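Local coordinates for transthyretin-like protein (Klebsiella pneumoniae subsp. pneumoniae, PDB 3QVA), which probably catalyses the hydrolysis of 5-hydroxyisourate to 2-oxo-4-hydroxy-4-carboxy-5-ureidoimidazoline in purine metabolism, working as a homotetramer, at residues A[12-17]-A[51-56]; A[26-31]-A[42-47]; A[62-67]-A[86-91]; A[71-76]-A[103-108]. All blocks are in the same frame, centred on the assembly; numbering follows the deposited sequence.

Contact 1 (A[12-17]-A[51-56])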
loop_
_atom_site.group_PDB
_atom_site.type_symbol
_atom_site.label_atom_id
_atom_site.label_comp_id
_atom_site.label_asym_id
_atom_site.label_seq_id
_atom_site.Cartn_x
_atom_site.Cartn_y
_atom_site.Cartn_z
ATOM N N LEU A 12 -18.847 -11.050 5.324
ATOM C CA LEU A 12 -17.701 -10.162 5.466
ATOM C C LEU A 12 -16.599 -10.798 6.303
ATOM O O LEU A 12 -16.854 -11.327 7.386
ATOM C CB LEU A 12 -18.132 -8.833 6.086
ATOM C CG LEU A 12 -17.057 -7.788 6.401
ATOM C CD1 LEU A 12 -16.412 -7.254 5.117
ATOM C CD2 LEU A 12 -17.649 -6.653 7.211
ATOM N N SER A 13 -15.371 -10.728 5.797
ATOM C CA SER A 13 -14.216 -11.199 6.541
ATOM C C SER A 13 -13.075 -10.192 6.472
ATOM O O SER A 13 -13.055 -9.312 5.601
ATOM C CB SER A 13 -13.747 -12.552 6.010
ATOM O OG SER A 13 -13.338 -12.462 4.655
ATOM N N THR A 14 -12.136 -10.319 7.402
ATOM C CA THR A 14 -10.907 -9.538 7.330
ATOM C C THR A 14 -9.684 -10.352 7.722
ATOM O O THR A 14 -9.789 -11.471 8.248
ATOM C CB THR A 14 -10.988 -8.203 8.140
ATOM O OG1 THR A 14 -9.924 -7.329 7.732
ATOM C CG2 THR A 14 -10.889 -8.454 9.638
ATOM N N HIS A 15 -8.527 -9.768 7.431
ATOM C CA HIS A 15 -7.235 -10.343 7.710
ATOM C C HIS A 15 -6.345 -9.137 7.959
ATOM O O HIS A 15 -6.351 -8.196 7.170
ATOM C CB HIS A 15 -6.773 -11.142 6.485
ATOM C CG HIS A 15 -5.435 -11.800 6.640
ATOM N ND1 HIS A 15 -4.634 -12.101 5.559
ATOM C CD2 HIS A 15 -4.767 -12.231 7.736
ATOM C CE1 HIS A 15 -3.528 -12.684 5.983
ATOM N NE2 HIS A 15 -3.585 -12.780 7.300
ATOM N N ILE A 16 -5.623 -9.133 9.074
ATOM C CA ILE A 16 -4.753 -8.013 9.395
ATOM C C ILE A 16 -3.314 -8.492 9.475
ATOM O O ILE A 16 -2.990 -9.405 10.230
ATOM C CB ILE A 16 -5.176 -7.282 10.702
ATOM C CG1 ILE A 16 -6.653 -6.874 10.630
ATOM C CG2 ILE A 16 -4.280 -6.070 10.943
ATOM C CD1 ILE A 16 -7.110 -5.906 11.730
ATOM N N LEU A 17 -2.463 -7.883 8.662
ATOM C CA LEU A 17 -1.046 -8.192 8.660
ATOM C C LEU A 17 -0.251 -6.980 9.112
ATOM O O LEU A 17 -0.489 -5.869 8.643
ATOM C CB LEU A 17 -0.614 -8.590 7.251
ATOM C CG LEU A 17 -1.159 -9.938 6.780
ATOM C CD1 LEU A 17 -1.354 -9.917 5.292
ATOM C CD2 LEU A 17 -0.241 -11.084 7.214
ATOM N N ALA A 51 -13.137 -14.565 10.521
ATOM C CA ALA A 51 -13.783 -15.289 9.418
ATOM C C ALA A 51 -15.126 -14.714 8.985
ATOM O O ALA A 51 -15.470 -14.758 7.799
ATOM C CB ALA A 51 -13.922 -16.776 9.757
ATOM N N THR A 52 -15.881 -14.182 9.943
ATOM C CA THR A 52 -17.198 -13.601 9.673
ATOM C C THR A 52 -17.602 -12.597 10.755
ATOM O O THR A 52 -17.217 -12.740 11.918
ATOM C CB THR A 52 -18.292 -14.700 9.507
ATOM O OG1 THR A 52 -19.524 -14.102 9.076
ATOM C CG2 THR A 52 -18.506 -15.479 10.813
ATOM N N PHE A 53 -18.366 -11.579 10.362
ATOM C CA PHE A 53 -18.860 -10.572 11.303
ATOM C C PHE A 53 -20.348 -10.722 11.580
ATOM O O PHE A 53 -20.948 -9.882 12.253
ATOM C CB PHE A 53 -18.560 -9.159 10.796
ATOM C CG PHE A 53 -17.122 -8.754 10.965
ATOM C CD1 PHE A 53 -16.707 -8.073 12.107
ATOM C CD2 PHE A 53 -16.185 -9.059 9.988
ATOM C CE1 PHE A 53 -15.370 -7.703 12.271
ATOM C CE2 PHE A 53 -14.852 -8.695 10.140
ATOM C CZ PHE A 53 -14.442 -8.016 11.283
ATOM N N SER A 54 -20.932 -11.797 11.061
ATOM C CA SER A 54 -22.371 -12.030 11.171
ATOM C C SER A 54 -22.685 -13.516 11.035
ATOM O O SER A 54 -21.994 -14.238 10.310
ATOM C CB SER A 54 -23.116 -11.238 10.096
ATOM O OG SER A 54 -22.714 -11.649 8.796
ATOM N N ALA A 55 -23.727 -13.962 11.734
ATOM C CA ALA A 55 -24.190 -15.347 11.642
ATOM C C ALA A 55 -24.797 -15.635 10.269
ATOM O O ALA A 55 -24.576 -16.706 9.695
ATOM C CB ALA A 55 -25.189 -15.654 12.754
ATOM N N ALA A 56 -25.558 -14.673 9.752
ATOM C CA ALA A 56 -26.145 -14.759 8.415
ATOM C C ALA A 56 -25.504 -13.701 7.508
ATOM O O ALA A 56 -24.927 -12.735 8.010
ATOM C CB ALA A 56 -27.659 -14.564 8.493
HETATM O O HOH W 1 -20.149 -11.741 7.624
#

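Contact 2 (A[26-31]-A[42-47])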
loop_
_atom_site.group_PDB
_atom_site.type_symbol
_atom_site.label_atom_id
_atom_site.label_comp_id
_atom_site.label_asym_id
_atom_site.label_seq_id
_atom_site.Cartn_x
_atom_site.Cartn_y
_atom_site.Cartn_z
ATOM N N GLU A 26 -2.236 -10.486 15.624
ATOM C CA GLU A 26 -3.136 -11.217 16.526
ATOM C C GLU A 26 -3.593 -10.335 17.686
ATOM O O GLU A 26 -2.781 -9.656 18.323
ATOM C CB GLU A 26 -2.445 -12.477 17.067
ATOM C CG GLU A 26 -3.278 -13.299 18.058
ATOM C CD GLU A 26 -2.487 -14.428 18.717
ATOM O OE1 GLU A 26 -3.108 -15.237 19.444
ATOM O OE2 GLU A 26 -1.253 -14.511 18.510
ATOM N N GLY A 27 -4.895 -10.359 17.957
ATOM C CA GLY A 27 -5.474 -9.629 19.085
ATOM C C GLY A 27 -5.885 -8.194 18.788
ATOM O O GLY A 27 -5.995 -7.378 19.699
ATOM N N VAL A 28 -6.102 -7.883 17.513
ATOM C CA VAL A 28 -6.612 -6.566 17.118
ATOM C C VAL A 28 -8.127 -6.612 17.197
ATOM O O VAL A 28 -8.756 -7.510 16.621
ATOM C CB VAL A 28 -6.211 -6.184 15.668
ATOM C CG1 VAL A 28 -6.655 -4.755 15.347
ATOM C CG2 VAL A 28 -4.713 -6.332 15.463
ATOM N N THR A 29 -8.712 -5.654 17.911
ATOM C CA THR A 29 -10.163 -5.523 17.965
ATOM C C THR A 29 -10.658 -4.836 16.702
ATOM O O THR A 29 -10.097 -3.824 16.288
ATOM C CB THR A 29 -10.620 -4.741 19.223
ATOM O OG1 THR A 29 -10.365 -5.547 20.381
ATOM C CG2 THR A 29 -12.109 -4.437 19.166
ATOM N N VAL A 30 -11.691 -5.412 16.091
ATOM C CA VAL A 30 -12.298 -4.877 14.873
ATOM C C VAL A 30 -13.819 -4.845 15.015
ATOM O O VAL A 30 -14.449 -5.877 15.283
ATOM C CB VAL A 30 -11.931 -5.712 13.614
ATOM C CG1 VAL A 30 -12.406 -5.004 12.349
ATOM C CG2 VAL A 30 -10.430 -5.982 13.542
ATOM N N SER A 31 -14.406 -3.666 14.817
ATOM C CA SER A 31 -15.853 -3.505 14.921
ATOM C C SER A 31 -16.516 -3.249 13.574
ATOM O O SER A 31 -15.922 -2.647 12.677
ATOM C CB SER A 31 -16.209 -2.386 15.906
ATOM O OG SER A 31 -15.804 -1.117 15.418
ATOM N N LEU A 42 -15.235 -7.826 17.296
ATOM C CA LEU A 42 -14.508 -9.093 17.322
ATOM C C LEU A 42 -12.999 -8.869 17.393
ATOM O O LEU A 42 -12.542 -7.723 17.394
ATOM C CB LEU A 42 -14.910 -9.972 16.122
ATOM C CG LEU A 42 -16.400 -10.352 16.049
ATOM C CD1 LEU A 42 -16.772 -10.977 14.718
ATOM C CD2 LEU A 42 -16.766 -11.285 17.200
ATOM N N VAL A 43 -12.234 -9.957 17.496
ATOM C CA VAL A 43 -10.780 -9.868 17.654
ATOM C C VAL A 43 -10.089 -10.832 16.693
ATOM O O VAL A 43 -10.532 -11.969 16.519
ATOM C CB VAL A 43 -10.332 -10.152 19.115
ATOM C CG1 VAL A 43 -8.863 -9.838 19.304
ATOM C CG2 VAL A 43 -11.126 -9.329 20.080
ATOM N N THR A 44 -9.007 -10.375 16.062
ATOM C CA THR A 44 -8.267 -11.224 15.139
ATOM C C THR A 44 -7.619 -12.380 15.884
ATOM O O THR A 44 -7.120 -12.210 17.000
ATOM C CB THR A 44 -7.171 -10.458 14.387
ATOM O OG1 THR A 44 -6.277 -9.844 15.329
ATOM C CG2 THR A 44 -7.789 -9.397 13.471
ATOM N N ASN A 45 -7.633 -13.550 15.255
ATOM C CA ASN A 45 -6.981 -14.736 15.814
ATOM C C ASN A 45 -5.469 -14.773 15.541
ATOM O O ASN A 45 -4.895 -13.793 15.065
ATOM C CB ASN A 45 -7.683 -16.009 15.324
ATOM C CG ASN A 45 -7.601 -16.193 13.817
ATOM O OD1 ASN A 45 -6.710 -15.657 13.156
ATOM N ND2 ASN A 45 -8.534 -16.959 13.266
ATOM N N ALA A 46 -4.829 -15.905 15.846
ATOM C CA ALA A 46 -3.389 -16.075 15.645
ATOM C C ALA A 46 -2.934 -15.902 14.188
ATOM O O ALA A 46 -1.772 -15.581 13.933
ATOM C CB ALA A 46 -2.937 -17.433 16.194
ATOM N N GLN A 47 -3.846 -16.116 13.240
ATOM C CA GLN A 47 -3.550 -15.920 11.817
ATOM C C GLN A 47 -3.925 -14.516 11.341
ATOM O O GLN A 47 -3.854 -14.222 10.146
ATOM C CB GLN A 47 -4.261 -16.975 10.961
ATOM C CG GLN A 47 -3.590 -18.345 10.969
#

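Contact 3 (A[62-67]-A[86-91])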
loop_
_atom_site.group_PDB
_atom_site.type_symbol
_atom_site.label_atom_id
_atom_site.label_comp_id
_atom_site.label_asym_id
_atom_site.label_seq_id
_atom_site.Cartn_x
_atom_site.Cartn_y
_atom_site.Cartn_z
ATOM N N ARG A 62 -24.627 0.675 3.669
ATOM C CA ARG A 62 -23.316 1.273 3.908
ATOM C C ARG A 62 -22.758 0.869 5.267
ATOM O O ARG A 62 -23.425 1.015 6.297
ATOM C CB ARG A 62 -23.397 2.788 3.770
ATOM C CG ARG A 62 -23.623 3.246 2.334
ATOM C CD ARG A 62 -24.241 4.633 2.282
ATOM N NE ARG A 62 -23.296 5.677 2.670
ATOM C CZ ARG A 62 -23.358 6.387 3.795
ATOM N NH1 ARG A 62 -24.333 6.187 4.676
ATOM N NH2 ARG A 62 -22.437 7.311 4.035
ATOM N N TYR A 63 -21.529 0.360 5.255
ATOM C CA TYR A 63 -20.910 -0.198 6.450
ATOM C C TYR A 63 -19.578 0.455 6.774
ATOM O O TYR A 63 -18.956 1.100 5.932
ATOM C CB TYR A 63 -20.690 -1.701 6.289
ATOM C CG TYR A 63 -21.956 -2.516 6.206
ATOM C CD1 TYR A 63 -22.552 -2.783 4.976
ATOM C CD2 TYR A 63 -22.545 -3.040 7.355
ATOM C CE1 TYR A 63 -23.714 -3.539 4.889
ATOM C CE2 TYR A 63 -23.708 -3.802 7.277
ATOM C CZ TYR A 63 -24.284 -4.047 6.041
ATOM O OH TYR A 63 -25.433 -4.799 5.957
ATOM N N CYS A 64 -19.147 0.253 8.010
ATOM C CA CYS A 64 -17.897 0.783 8.494
ATOM C C CYS A 64 -17.209 -0.311 9.301
ATOM O O CYS A 64 -17.764 -0.784 10.297
ATOM C CB CYS A 64 -18.182 2.002 9.365
ATOM S SG CYS A 64 -16.739 2.789 10.025
ATOM N N LEU A 65 -16.027 -0.735 8.850
ATOM C CA LEU A 65 -15.184 -1.661 9.612
ATOM C C LEU A 65 -14.062 -0.879 10.253
ATOM O O LEU A 65 -13.333 -0.189 9.558
ATOM C CB LEU A 65 -14.549 -2.714 8.703
ATOM C CG LEU A 65 -15.012 -4.159 8.573
ATOM C CD1 LEU A 65 -13.928 -4.917 7.806
ATOM C CD2 LEU A 65 -15.281 -4.834 9.916
ATOM N N THR A 66 -13.909 -0.992 11.568
ATOM C CA THR A 66 -12.896 -0.215 12.265
ATOM C C THR A 66 -11.949 -1.104 13.054
ATOM O O THR A 66 -12.371 -1.792 13.988
ATOM C CB THR A 66 -13.539 0.817 13.214
ATOM O OG1 THR A 66 -14.445 1.644 12.469
ATOM C CG2 THR A 66 -12.467 1.691 13.875
ATOM N N ALA A 67 -10.672 -1.068 12.684
ATOM C CA ALA A 67 -9.647 -1.836 13.388
ATOM C C ALA A 67 -8.940 -0.933 14.383
ATOM O O ALA A 67 -8.495 0.159 14.037
ATOM C CB ALA A 67 -8.648 -2.445 12.402
ATOM N N GLN A 86 -10.181 2.963 9.923
ATOM C CA GLN A 86 -11.584 2.845 9.565
ATOM C C GLN A 86 -11.734 2.680 8.055
ATOM O O GLN A 86 -11.197 3.485 7.282
ATOM C CB GLN A 86 -12.361 4.074 10.053
ATOM C CG GLN A 86 -13.833 4.042 9.690
ATOM C CD GLN A 86 -14.590 5.281 10.146
ATOM O OE1 GLN A 86 -15.121 6.031 9.322
ATOM N NE2 GLN A 86 -14.643 5.504 11.456
ATOM N N ILE A 87 -12.457 1.635 7.650
ATOM C CA ILE A 87 -12.829 1.429 6.253
ATOM C C ILE A 87 -14.323 1.694 6.084
ATOM O O ILE A 87 -15.153 1.178 6.849
ATOM C CB ILE A 87 -12.541 -0.011 5.787
ATOM C CG1 ILE A 87 -11.057 -0.353 5.925
ATOM C CG2 ILE A 87 -12.993 -0.198 4.329
ATOM C CD1 ILE A 87 -10.796 -1.846 5.707
ATOM N N ASP A 88 -14.662 2.498 5.084
ATOM C CA ASP A 88 -16.059 2.796 4.790
ATOM C C ASP A 88 -16.386 2.226 3.422
ATOM O O ASP A 88 -15.760 2.592 2.428
ATOM C CB ASP A 88 -16.280 4.304 4.817
ATOM C CG ASP A 88 -16.118 4.881 6.201
ATOM O OD1 ASP A 88 -15.072 5.521 6.464
ATOM O OD2 ASP A 88 -17.035 4.669 7.029
ATOM N N PHE A 89 -17.344 1.305 3.378
ATOM C CA PHE A 89 -17.636 0.596 2.142
ATOM C C PHE A 89 -19.131 0.363 1.948
ATOM O O PHE A 89 -19.937 0.628 2.843
ATOM C CB PHE A 89 -16.841 -0.721 2.055
ATOM C CG PHE A 89 -17.218 -1.742 3.099
ATOM C CD1 PHE A 89 -18.042 -2.816 2.770
ATOM C CD2 PHE A 89 -16.744 -1.636 4.404
ATOM C CE1 PHE A 89 -18.391 -3.769 3.725
ATOM C CE2 PHE A 89 -17.090 -2.586 5.371
ATOM C CZ PHE A 89 -17.911 -3.652 5.026
ATOM N N VAL A 90 -19.485 -0.113 0.762
ATOM C CA VAL A 90 -20.883 -0.349 0.420
ATOM C C VAL A 90 -21.116 -1.782 -0.056
ATOM O O VAL A 90 -20.286 -2.367 -0.768
ATOM C CB VAL A 90 -21.408 0.707 -0.611
ATOM C CG1 VAL A 90 -20.576 0.693 -1.894
ATOM C CG2 VAL A 90 -22.906 0.501 -0.908
ATOM N N ILE A 91 -22.238 -2.349 0.388
ATOM C CA ILE A 91 -22.778 -3.584 -0.172
ATOM C C ILE A 91 -24.021 -3.240 -0.992
ATOM O O ILE A 91 -23.930 -2.968 -2.195
ATOM C CB ILE A 91 -23.142 -4.607 0.930
ATOM C CG1 ILE A 91 -21.878 -5.103 1.642
ATOM C CG2 ILE A 91 -23.920 -5.781 0.332
ATOM C CD1 ILE A 91 -22.135 -6.031 2.825
HETATM O O HOH W 2 -19.611 4.320 6.167
#

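Contact 4 (A[71-76]-A[103-108])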
loop_
_atom_site.group_PDB
_atom_site.type_symbol
_atom_site.label_atom_id
_atom_site.label_comp_id
_atom_site.label_asym_id
_atom_site.label_seq_id
_atom_site.Cartn_x
_atom_site.Cartn_y
_atom_site.Cartn_z
ATOM N N ALA A 71 -4.347 1.250 19.441
ATOM C CA ALA A 71 -4.383 0.572 20.743
ATOM C C ALA A 71 -3.535 -0.694 20.734
ATOM O O ALA A 71 -2.845 -0.993 21.717
ATOM C CB ALA A 71 -5.820 0.253 21.140
ATOM N N TRP A 72 -3.591 -1.432 19.625
ATOM C CA TRP A 72 -2.801 -2.646 19.447
ATOM C C TRP A 72 -1.296 -2.343 19.449
ATOM O O TRP A 72 -0.526 -3.020 20.139
ATOM C CB TRP A 72 -3.220 -3.363 18.161
ATOM C CG TRP A 72 -2.572 -4.688 17.945
ATOM C CD1 TRP A 72 -2.905 -5.870 18.540
ATOM C CD2 TRP A 72 -1.500 -4.982 17.039
ATOM N NE1 TRP A 72 -2.100 -6.880 18.071
ATOM C CE2 TRP A 72 -1.223 -6.361 17.154
ATOM C CE3 TRP A 72 -0.735 -4.209 16.153
ATOM C CZ2 TRP A 72 -0.223 -6.993 16.408
ATOM C CZ3 TRP A 72 0.261 -4.842 15.403
ATOM C CH2 TRP A 72 0.507 -6.221 15.541
ATOM N N PHE A 73 -0.883 -1.314 18.707
ATOM C CA PHE A 73 0.524 -0.927 18.692
ATOM C C PHE A 73 0.982 -0.458 20.070
ATOM O O PHE A 73 2.078 -0.813 20.510
ATOM C CB PHE A 73 0.810 0.153 17.644
ATOM C CG PHE A 73 0.884 -0.367 16.231
ATOM C CD1 PHE A 73 0.082 0.184 15.234
ATOM C CD2 PHE A 73 1.770 -1.388 15.890
ATOM C CE1 PHE A 73 0.154 -0.279 13.913
ATOM C CE2 PHE A 73 1.850 -1.863 14.581
ATOM C CZ PHE A 73 1.032 -1.299 13.582
ATOM N N ALA A 74 0.132 0.318 20.742
ATOM C CA ALA A 74 0.432 0.857 22.073
ATOM C C ALA A 74 0.612 -0.227 23.138
ATOM O O ALA A 74 1.478 -0.099 24.016
ATOM C CB ALA A 74 -0.634 1.855 22.497
ATOM N N ARG A 75 -0.197 -1.287 23.061
ATOM C CA ARG A 75 -0.095 -2.420 23.987
ATOM C C ARG A 75 1.222 -3.169 23.836
ATOM O O ARG A 75 1.701 -3.796 24.786
ATOM C CB ARG A 75 -1.253 -3.399 23.794
ATOM C CG ARG A 75 -2.554 -2.945 24.413
ATOM C CD ARG A 75 -3.547 -4.094 24.512
ATOM N NE ARG A 75 -3.906 -4.657 23.212
ATOM C CZ ARG A 75 -4.847 -4.165 22.407
ATOM N NH1 ARG A 75 -5.528 -3.080 22.753
ATOM N NH2 ARG A 75 -5.099 -4.755 21.248
ATOM N N ALA A 76 1.792 -3.095 22.637
ATOM C CA ALA A 76 3.091 -3.675 22.334
ATOM C C ALA A 76 4.222 -2.661 22.546
ATOM O O ALA A 76 5.377 -2.943 22.230
ATOM C CB ALA A 76 3.102 -4.189 20.910
ATOM N N PHE A 103 -6.568 -5.425 6.221
ATOM C CA PHE A 103 -5.827 -4.258 6.690
ATOM C C PHE A 103 -4.346 -4.619 6.661
ATOM O O PHE A 103 -3.930 -5.560 7.338
ATOM C CB PHE A 103 -6.175 -3.945 8.152
ATOM C CG PHE A 103 -7.581 -3.446 8.382
ATOM C CD1 PHE A 103 -7.830 -2.082 8.522
ATOM C CD2 PHE A 103 -8.642 -4.339 8.516
ATOM C CE1 PHE A 103 -9.121 -1.603 8.761
ATOM C CE2 PHE A 103 -9.944 -3.875 8.750
ATOM C CZ PHE A 103 -10.183 -2.500 8.876
ATOM N N LEU A 104 -3.553 -3.879 5.900
ATOM C CA LEU A 104 -2.100 -4.038 5.945
ATOM C C LEU A 104 -1.577 -2.883 6.771
ATOM O O LEU A 104 -1.652 -1.738 6.339
ATOM C CB LEU A 104 -1.496 -4.013 4.537
ATOM C CG LEU A 104 -2.087 -4.954 3.487
ATOM C CD1 LEU A 104 -1.268 -4.884 2.204
ATOM C CD2 LEU A 104 -2.162 -6.381 4.001
ATOM N N ILE A 105 -1.053 -3.175 7.962
ATOM C CA ILE A 105 -0.779 -2.111 8.929
ATOM C C ILE A 105 0.690 -1.993 9.326
ATOM O O ILE A 105 1.455 -2.961 9.240
ATOM C CB ILE A 105 -1.679 -2.237 10.200
ATOM C CG1 ILE A 105 -1.234 -3.412 11.091
ATOM C CG2 ILE A 105 -3.144 -2.386 9.788
ATOM C CD1 ILE A 105 -1.966 -3.484 12.443
ATOM N N ALA A 106 1.056 -0.791 9.757
ATOM C CA ALA A 106 2.386 -0.476 10.268
ATOM C C ALA A 106 2.266 0.793 11.100
ATOM O O ALA A 106 1.311 1.563 10.921
ATOM C CB ALA A 106 3.376 -0.271 9.105
ATOM N N PRO A 107 3.224 1.035 12.021
ATOM C CA PRO A 107 3.108 2.278 12.779
ATOM C C PRO A 107 3.062 3.532 11.898
ATOM O O PRO A 107 2.417 4.515 12.267
ATOM C CB PRO A 107 4.352 2.254 13.673
ATOM C CG PRO A 107 4.545 0.791 13.935
ATOM C CD PRO A 107 4.246 0.140 12.599
ATOM N N GLY A 108 3.709 3.491 10.735
ATOM C CA GLY A 108 3.792 4.673 9.884
ATOM C C GLY A 108 2.885 4.696 8.669
ATOM O O GLY A 108 3.055 5.535 7.793
#

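Contact 1 (A[12-17]-A[51-56])
Phe53 turns its ring edge to strand 12-17, where Leu12 and Thr14 receive it. Followed outward from CB, the side chain first sets CG anti to its own carbonyl carbon (chi1 -76°). CD2 is the first ring atom to touch, lying 3.5 Å from Leu12 O, close to the ring plane, and 3.9 Å from Leu12 CG. CE2 comes next, beside the methyl of Thr14, and the tip, CZ, ends 3.9 Å from Thr14 CG2. Threonine suits this spot because its methyl meets the ring while OG1 bonds to Leu101 O.

Leu12 O also faces the backbone of the loop: Phe53 N gives it a weak, bent hydrogen bond (3.3 Å, 125°), and Thr52 CA lies 3.2 Å from Leu12 O in a C-H···O contact. A water bridges strand and loop, accepting from Leu12 N at 2.7 Å and donating to Thr52 OG1 and Ser54 OG. These hydroxyls suit the place because each accepts from the water while donating to a loop carbonyl, Ser54 O and Ala56 O respectively. Phe53 itself is buried between the two sheets of the sandwich, packed on Val30 and Leu32 of strand 29-34 and Leu65 of strand 62-67, while Leu12 also reaches Phe99 on strand 99-106.

Contact 2 (A[26-31]-A[42-47])
Thr44 and Val28 exchange the bonds that hold this end of the hairpin together. Thr44 N donates to Val28 O at 2.9 Å, and the return bond is made by a side chain: Val28 N points to Thr44 OG1 at 2.9 Å, with 158° at the hydrogen. With chi1 at 57°, OG1 sits between the backbone N and the carbonyl carbon of its own residue; its own proton goes to Ala25 O. Thr44 O is taken by Gly27 N (3.0 Å), which stands well above the carbonyl plane.

Further along, Val30 and Leu42 form a regular antiparallel hydrogen-bonded pair, with Val30 N to Leu42 O at 2.8 Å and Leu42 N to Val30 O at 2.9 Å. Gly27 has a positive phi of 88°, where a side chain would press on the preceding carbonyl, and its bare CA lies 3.4 Å from Val43 CG1. Glu26, extended, lays its carboxylate carbon 3.6 Å from Ala46 CA, where the contact is exposed to solvent. Asn45 OD1 accepts from Gln47 N, making an Asx turn, and from Arg49 N as well. Past the regular pairing, then, Thr44 OG1 and Asn45 OD1 accept backbone N-H groups alongside the carbonyls that still do so.

Contact 3 (A[62-67]-A[86-91])
Tyr63 and Phe89, and two residues on Leu65 and Ile87, are antiparallel hydrogen-bonded pairs, each joined by two backbone bonds. The shortest is Ile87 N to Leu65 O at 2.8 Å, practically straight at 178°; Leu65 N to Ile87 O is more bent, at 146°. Between them Cys64 and Asp88 form a non-hydrogen-bonded pair; Cys64 CA lies 3.2 Å from Ile87 O, a C-H···O contact.

The apolar contacts lie on the face carrying Tyr63, Leu65, Ile87 and Phe89. A CH-pi contact sets Tyr63 CB over one face of the Phe89 ring, 4.0 Å from its centroid, whereas the two rings, inclined by 24°, are slid apart and scarcely overlap. Leu65 CG adds a contact to Phe89 CE2 at 4.1 Å. Ile91 CD1 packs on Tyr63 CE1 (3.6 Å). Large apolar residues suit a face turned into the sandwich, and Tyr63 OH, at the far end of its ring, bonds to Pro59 O.

The other face, despite Val90, is mostly polar: Asp88 OD1 forms a salt bridge with Arg84 NE of a neighbouring subunit. Strand 82-90 also pairs antiparallel with a strand of that subunit, the edge-to-edge sheet continuation by which transthyretin-family subunits pair.

Contact 4 (A[71-76]-A[103-108])
Trp72, whose benzo ring meets Ile105, is anchored at its other end by a hydrogen bond from NE1 to Glu26 O. No hydrogen bond joins helix 71-75 to strand 103-106; the contact between them is van der Waals and CH-pi packing. The local axes stay 10.7 Å apart at closest approach, a gap that long aromatic side chains can span.

Ile105 CD1 is the meeting point, 3.9 Å from Trp72 CZ3 and equally far from Phe73 CZ. Ile105 CG1 takes the position between its own backbone N and carbonyl carbon (chi1 73°), and CD1 continues the chain extended from there. Phe73 is layered: Trp72 CE3 lies 3.7 Å above one face of its ring, toward the rim, and Pro107 CG covers the opposite face as a CH-pi contact, 4.0 Å from the centroid. The tip atom, Phe73 CZ, comes to 3.5 Å from Ala106 C. Proline suits this place because its rigid ring offers C-H groups to the aromatic face. Its backbone oxygen, Pro107 O, accepts from Ser80 OG.

Ala106 and Pro107 also pack on Ile19 and Ser20 of a neighbouring subunit. The short helix between strands 62-67 and 82-90, tucked against the end of the beta sandwich, is a hallmark of the transthyretin fold.

How the contacts relate
Contacts 1 and 4 are the buried ones, and both lean on aromatic side chains to join a loop or helix to the sheet in which strands 12-18 and 99-106 are parallel neighbours. Contacts 2 and 3 are only partly buried, and backbone bonds dominate them: contact 3 lies in the other, antiparallel sheet, and contact 2 runs from its hairpin into the adjoining loops. Ser31 and Thr66 link these two through the pairing of strands 29-34 and 62-67. The sheets meet where Leu12 of contact 1 packs on Phe89 of contact 3, and Phe103 on Ile87. Contact 3 reaches a neighbouring subunit through charge and strand pairing, whereas Ala106 and Pro107 of contact 4 meet another by packing.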